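Side-chain contacts in hydroquinone dioxygenase large subunit (Pseudomonas sp., PDB 4ZXA), which probably forms, with a partner subunit, a metal-dependent dioxygenase of the cupin type that opens the aromatic ring of hydroquinone: residues A69-R72 with D73-G77; P123-M126 with A127-A131. One frame throughout, in Å; residues are numbered along the deposited sequence.

Interaction 1: A69-R72 with D73-G77; sequences AMMR and DVAWG. With H8N (4-hydroxybenzonitrile), chain J.
R72 and W76 meet one turn apart at the C-terminal end of helix 63-75, which closes in a Schellman motif at G77. The indole ring lies against the aliphatic part of the arginine. R72 CB sits over one face of the ring in a CH-pi contact, 3.5 Å from the centroid of the W76 six-membered ring. W76 CG is anti to its carbonyl carbon (chi1 -59°), which turns the indole back along the helix onto R72. R72 O lies over the five-membered part of the indole, on the same face as R72 CB and 3.1 Å from W76 CG. It also accepts the 2.8 Å hydrogen bond from W76 N. The arginine chain bends at chi2, and the guanidinium plane stands 84° from the ring plane, with W76 CZ2 at its edge. The guanidinium nitrogens are held by backbone carbonyls: R72 NE by W230 O, R72 NH2 by T229 O and R72 NH1 by P143 O. These bonds probably fix the aliphatic chain that backs W76. W76 belongs to the 4-hydroxybenzonitrile pocket. On the side facing helix 122-136, M70 CG comes within 4.4 Å of V74 CG2. At the ligand, W76 CZ2 approaches H8N CAE to 3.8 Å.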
ATOM      1  N   ALA E  69       8.187   4.695   6.901  1.00 20.92           N
ATOM      2  CA  ALA E  69       9.354   3.860   6.613  1.00 22.07           C
ATOM      3  C   ALA E  69      10.644   4.567   6.975  1.00 21.84           C
ATOM      4  O   ALA E  69      11.491   3.998   7.649  1.00 22.91           O
ATOM      5  CB  ALA E  69       9.381   3.442   5.155  1.00 20.03           C
ATOM      6  N   MET E  70      10.787   5.817   6.543  1.00 22.63           N
ATOM      7  CA  MET E  70      12.031   6.552   6.761  1.00 24.20           C
ATOM      8  C   MET E  70      12.175   6.852   8.232  1.00 23.79           C
ATOM      9  O   MET E  70      13.289   6.868   8.773  1.00 21.80           O
ATOM     10  CB  MET E  70      12.082   7.861   5.958  1.00 22.42           C
ATOM     11  CG  MET E  70      13.326   8.700   6.266  1.00 23.39           C
ATOM     12  SD  MET E  70      13.623  10.024   5.076  1.00 30.95           S
ATOM     13  CE  MET E  70      14.077   9.041   3.629  1.00 21.39           C
ATOM     14  N   MET E  71      11.035   7.079   8.878  1.00 22.96           N
ATOM     15  CA  MET E  71      11.024   7.300  10.322  1.00 23.04           C
ATOM     16  C   MET E  71      11.622   6.109  11.039  1.00 25.25           C
ATOM     17  O   MET E  71      12.370   6.290  11.989  1.00 27.40           O
ATOM     18  CB  MET E  71       9.616   7.535  10.842  1.00 25.39           C
ATOM     19  CG  MET E  71       9.574   7.768  12.332  1.00 26.92           C
ATOM     20  SD  MET E  71      10.080   9.422  12.796  1.00 28.62           S
ATOM     21  CE  MET E  71      11.622   9.117  13.668  1.00 24.61           C
ATOM     22  N   ARG E  72      11.299   4.893  10.595  1.00 20.48           N
ATOM     23  CA  ARG E  72      11.872   3.717  11.239  1.00 20.65           C
ATOM     24  C   ARG E  72      13.364   3.659  10.942  1.00 24.62           C
ATOM     25  O   ARG E  72      14.166   3.446  11.850  1.00 21.82           O
ATOM     26  CB  ARG E  72      11.166   2.402  10.835  1.00 19.31           C
ATOM     27  CG  ARG E  72       9.674   2.296  11.261  1.00 17.00           C
ATOM     28  CD  ARG E  72       9.486   2.773  12.685  1.00 19.36           C
ATOM     29  NE  ARG E  72       8.118   2.683  13.190  1.00 19.36           N
ATOM     30  CZ  ARG E  72       7.120   3.483  12.812  1.00 22.43           C
ATOM     31  NH1 ARG E  72       7.311   4.407  11.873  1.00 22.19           N
ATOM     32  NH2 ARG E  72       5.921   3.344  13.356  1.00 23.47           N
ATOM     33  N   ASP E  73      13.734   3.876   9.679  1.00 23.19           N
ATOM     34  CA  ASP E  73      15.140   3.768   9.286  1.00 25.29           C
ATOM     35  C   ASP E  73      16.012   4.722  10.094  1.00 26.45           C
ATOM     36  O   ASP E  73      17.141   4.388  10.458  1.00 29.74           O
ATOM     37  CB  ASP E  73      15.340   4.026   7.790  1.00 21.70           C
ATOM     38  CG  ASP E  73      16.329   3.057   7.153  1.00 27.41           C
ATOM     39  OD1 ASP E  73      16.921   2.207   7.867  1.00 25.75           O
ATOM     40  OD2 ASP E  73      16.515   3.145   5.921  1.00 27.85           O
ATOM     41  N   VAL E  74      15.479   5.904  10.380  1.00 25.43           N
ATOM     42  CA  VAL E  74      16.236   6.910  11.108  1.00 25.98           C
ATOM     43  C   VAL E  74      16.314   6.563  12.582  1.00 28.12           C
ATOM     44  O   VAL E  74      17.373   6.700  13.198  1.00 29.03           O
ATOM     45  CB  VAL E  74      15.639   8.317  10.949  1.00 23.34           C
ATOM     46  CG1 VAL E  74      16.043   9.195  12.120  1.00 22.50           C
ATOM     47  CG2 VAL E  74      16.084   8.916   9.638  1.00 21.30           C
ATOM     48  N   ALA E  75      15.192   6.108  13.134  1.00 22.74           N
ATOM     49  CA  ALA E  75      15.109   5.813  14.554  1.00 24.26           C
ATOM     50  C   ALA E  75      15.952   4.589  14.888  1.00 30.30           C
ATOM     51  O   ALA E  75      16.474   4.476  15.997  1.00 29.99           O
ATOM     52  CB  ALA E  75      13.659   5.598  14.980  1.00 21.65           C
ATOM     53  N   TRP E  76      16.067   3.672  13.929  1.00 28.94           N
ATOM     54  CA  TRP E  76      16.777   2.410  14.146  1.00 27.02           C
ATOM     55  C   TRP E  76      18.251   2.505  13.768  1.00 25.96           C
ATOM     56  O   TRP E  76      18.991   1.542  13.902  1.00 26.11           O
ATOM     57  CB  TRP E  76      16.137   1.272  13.337  1.00 23.65           C
ATOM     58  CG  TRP E  76      14.699   1.018  13.645  1.00 23.96           C
ATOM     59  CD1 TRP E  76      13.991   1.499  14.707  1.00 24.26           C
ATOM     60  CD2 TRP E  76      13.782   0.241  12.863  1.00 22.03           C
ATOM     61  NE1 TRP E  76      12.691   1.060  14.638  1.00 21.49           N
ATOM     62  CE2 TRP E  76      12.534   0.293  13.516  1.00 19.54           C
ATOM     63  CE3 TRP E  76      13.888  -0.485  11.677  1.00 20.76           C
ATOM     64  CZ2 TRP E  76      11.413  -0.371  13.031  1.00 21.87           C
ATOM     65  CZ3 TRP E  76      12.781  -1.131  11.190  1.00 18.36           C
ATOM     66  CH2 TRP E  76      11.554  -1.071  11.863  1.00 21.45           C
ATOM     67  N   GLY E  77      18.678   3.657  13.267  1.00 32.00           N
ATOM     68  CA  GLY E  77      20.055   3.804  12.829  1.00 22.51           C
ATOM     69  C   GLY E  77      20.353   2.870  11.678  1.00 27.23           C
ATOM     70  O   GLY E  77      21.467   2.356  11.542  1.00 33.35           O
TER
HETATM   71  NAA H8N J 402      12.640  -7.235  11.794  1.00 25.61           N
HETATM   72  CAC H8N J 402      12.001  -6.606  12.503  1.00 26.08           C
HETATM   73  CAI H8N J 402      11.149  -5.822  13.446  1.00 22.33           C
HETATM   74  CAF H8N J 402      10.158  -6.493  14.150  1.00 26.14           C
HETATM   75  CAD H8N J 402       9.341  -5.796  15.036  1.00 25.04           C
HETATM   76  CAH H8N J 402       9.552  -4.434  15.186  1.00 21.20           C
HETATM   77  OAB H8N J 402       8.746  -3.736  16.045  1.00 24.40           O
HETATM   78  CAE H8N J 402      10.543  -3.760  14.481  1.00 23.16           C
HETATM   79  CAG H8N J 402      11.353  -4.464  13.604  1.00 22.78           C

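Interaction 2: P123-M126 with A127-A131; sequences PLIM and ATFKA
P123-M126 and A127-A131 form continuous alpha-helix, with regular i to i+4 backbone hydrogen bonds such as the 2.8 Å bond from F129 N to I125 O. Two side-chain pairs, each four residues apart, pack along helix 122-136, and a threonine hydroxyl bonds back to its backbone. I125 and F129 lie side by side and point the same way. I125 CG1 is over one face of the F129 ring, 4.0 Å from the ring centroid, in a CH-pi contact offset toward the rim. It gets there because CG1 is anti to the backbone N (chi1 180°). An alanine in place of F129 would take away this ring and is likely to leave a gap beside I125 CG1 and M70 of helix 63-75, though CB would remain against V74. M126 and K130 cross at an angle; K130 is exposed, while M126 also meets V74 and F78. M126 is bent at chi2 and chi3, and M126 SD rests 3.7 Å from CE of the extended K130 chain. T128 turns its hydroxyl back to the preceding turn. L124 O accepts twice: from T128 N, with an N-H...O angle of 173°, and from T128 OG1 at 2.9 Å, the hydroxyl standing above the carbonyl plane.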
ATOM      1  N   PRO E 123      26.734   9.114   8.662  1.00 31.22           N
ATOM      2  CA  PRO E 123      26.266  10.421   9.143  1.00 28.46           C
ATOM      3  C   PRO E 123      25.659  11.307   8.055  1.00 34.91           C
ATOM      4  O   PRO E 123      24.747  12.082   8.362  1.00 31.44           O
ATOM      5  CB  PRO E 123      27.534  11.068   9.724  1.00 32.62           C
ATOM      6  CG  PRO E 123      28.461   9.929   9.984  1.00 37.18           C
ATOM      7  CD  PRO E 123      28.167   8.902   8.923  1.00 32.03           C
ATOM      8  N   LEU E 124      26.142  11.199   6.819  1.00 31.67           N
ATOM      9  CA  LEU E 124      25.599  11.999   5.719  1.00 30.97           C
ATOM     10  C   LEU E 124      24.160  11.587   5.358  1.00 31.75           C
ATOM     11  O   LEU E 124      23.244  12.424   5.335  1.00 29.05           O
ATOM     12  CB  LEU E 124      26.513  11.933   4.487  1.00 34.44           C
ATOM     13  CG  LEU E 124      25.983  12.620   3.223  1.00 42.99           C
ATOM     14  CD1 LEU E 124      25.705  14.101   3.479  1.00 42.02           C
ATOM     15  CD2 LEU E 124      26.926  12.434   2.038  1.00 37.86           C
ATOM     16  N   ILE E 125      23.954  10.300   5.086  1.00 30.75           N
ATOM     17  CA  ILE E 125      22.620   9.811   4.758  1.00 28.47           C
ATOM     18  C   ILE E 125      21.665  10.008   5.930  1.00 34.76           C
ATOM     19  O   ILE E 125      20.479  10.296   5.727  1.00 33.14           O
ATOM     20  CB  ILE E 125      22.618   8.333   4.325  1.00 29.76           C
ATOM     21  CG1 ILE E 125      21.190   7.886   3.997  1.00 22.43           C
ATOM     22  CG2 ILE E 125      23.224   7.455   5.400  1.00 26.43           C
ATOM     23  CD1 ILE E 125      21.126   6.691   3.097  1.00 18.72           C
ATOM     24  N   MET E 126      22.182   9.867   7.150  1.00 27.70           N
ATOM     25  CA  MET E 126      21.357  10.084   8.338  1.00 32.70           C
ATOM     26  C   MET E 126      20.924  11.542   8.449  1.00 26.50           C
ATOM     27  O   MET E 126      19.785  11.831   8.796  1.00 31.79           O
ATOM     28  CB  MET E 126      22.083   9.634   9.622  1.00 29.01           C
ATOM     29  CG  MET E 126      21.394  10.041  10.902  1.00 29.83           C
ATOM     30  SD  MET E 126      19.817   9.187  11.176  1.00 38.40           S
ATOM     31  CE  MET E 126      20.432   7.522  11.478  1.00 29.45           C
ATOM     32  N   ALA E 127      21.837  12.456   8.146  1.00 26.24           N
ATOM     33  CA  ALA E 127      21.540  13.883   8.215  1.00 26.05           C
ATOM     34  C   ALA E 127      20.514  14.248   7.155  1.00 28.60           C
ATOM     35  O   ALA E 127      19.542  14.959   7.428  1.00 27.03           O
ATOM     36  CB  ALA E 127      22.809  14.700   8.039  1.00 27.42           C
ATOM     37  N   THR E 128      20.732  13.746   5.944  1.00 29.73           N
ATOM     38  CA  THR E 128      19.774  13.941   4.869  1.00 30.25           C
ATOM     39  C   THR E 128      18.400  13.406   5.255  1.00 28.63           C
ATOM     40  O   THR E 128      17.392  14.098   5.089  1.00 31.07           O
ATOM     41  CB  THR E 128      20.236  13.263   3.568  1.00 32.75           C
ATOM     42  OG1 THR E 128      21.572  13.678   3.266  1.00 32.60           O
ATOM     43  CG2 THR E 128      19.309  13.624   2.415  1.00 24.45           C
ATOM     44  N   PHE E 129      18.352  12.182   5.778  1.00 27.20           N
ATOM     45  CA  PHE E 129      17.067  11.590   6.169  1.00 28.53           C
ATOM     46  C   PHE E 129      16.335  12.380   7.264  1.00 25.04           C
ATOM     47  O   PHE E 129      15.129  12.605   7.173  1.00 23.60           O
ATOM     48  CB  PHE E 129      17.224  10.117   6.577  1.00 24.25           C
ATOM     49  CG  PHE E 129      17.252   9.159   5.419  1.00 24.22           C
ATOM     50  CD1 PHE E 129      17.566   9.598   4.134  1.00 28.65           C
ATOM     51  CD2 PHE E 129      16.946   7.820   5.610  1.00 22.10           C
ATOM     52  CE1 PHE E 129      17.587   8.712   3.063  1.00 23.65           C
ATOM     53  CE2 PHE E 129      16.962   6.921   4.553  1.00 24.32           C
ATOM     54  CZ  PHE E 129      17.288   7.363   3.277  1.00 29.41           C
ATOM     55  N   LYS E 130      17.054  12.798   8.301  1.00 26.63           N
ATOM     56  CA  LYS E 130      16.423  13.583   9.366  1.00 22.20           C
ATOM     57  C   LYS E 130      15.859  14.861   8.787  1.00 28.38           C
ATOM     58  O   LYS E 130      14.792  15.315   9.182  1.00 25.14           O
ATOM     59  CB  LYS E 130      17.426  13.907  10.469  1.00 30.57           C
ATOM     60  CG  LYS E 130      17.855  12.689  11.286  1.00 36.26           C
ATOM     61  CD  LYS E 130      18.504  13.092  12.597  1.00 33.52           C
ATOM     62  CE  LYS E 130      18.792  11.873  13.453  1.00 42.19           C
ATOM     63  NZ  LYS E 130      19.102  12.218  14.874  1.00 52.32           N
ATOM     64  N   ALA E 131      16.585  15.431   7.828  1.00 30.33           N
ATOM     65  CA  ALA E 131      16.179  16.678   7.204  1.00 26.80           C
ATOM     66  C   ALA E 131      14.930  16.467   6.351  1.00 27.66           C
ATOM     67  O   ALA E 131      14.060  17.352   6.271  1.00 29.48           O
ATOM     68  CB  ALA E 131      17.326  17.263   6.364  1.00 27.40           C
TER

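In the fold
Interaction 1 comes first along the chain, at the end of helix 63-75. Interaction 2 follows on helix 122-136, and both fall in the N-terminal part of the large subunit. Their centres are about 11 Å apart, and the two helices pack directly. V74 CG2 lies 3.5 Å from F129 CB, and M70 CE lies 3.6 Å from F129 CD1. M126 CE reaches the helix end at V74 O and G77. W76, just past the end of helix 63-75, lines the ligand pocket, while M70 and V74 of that helix face helix 122-136. Helix 122-136 in turn meets L34 of strand 32-34. Contacts thus pass from the pocket through both helices to the N-terminal five-stranded antiparallel sheet.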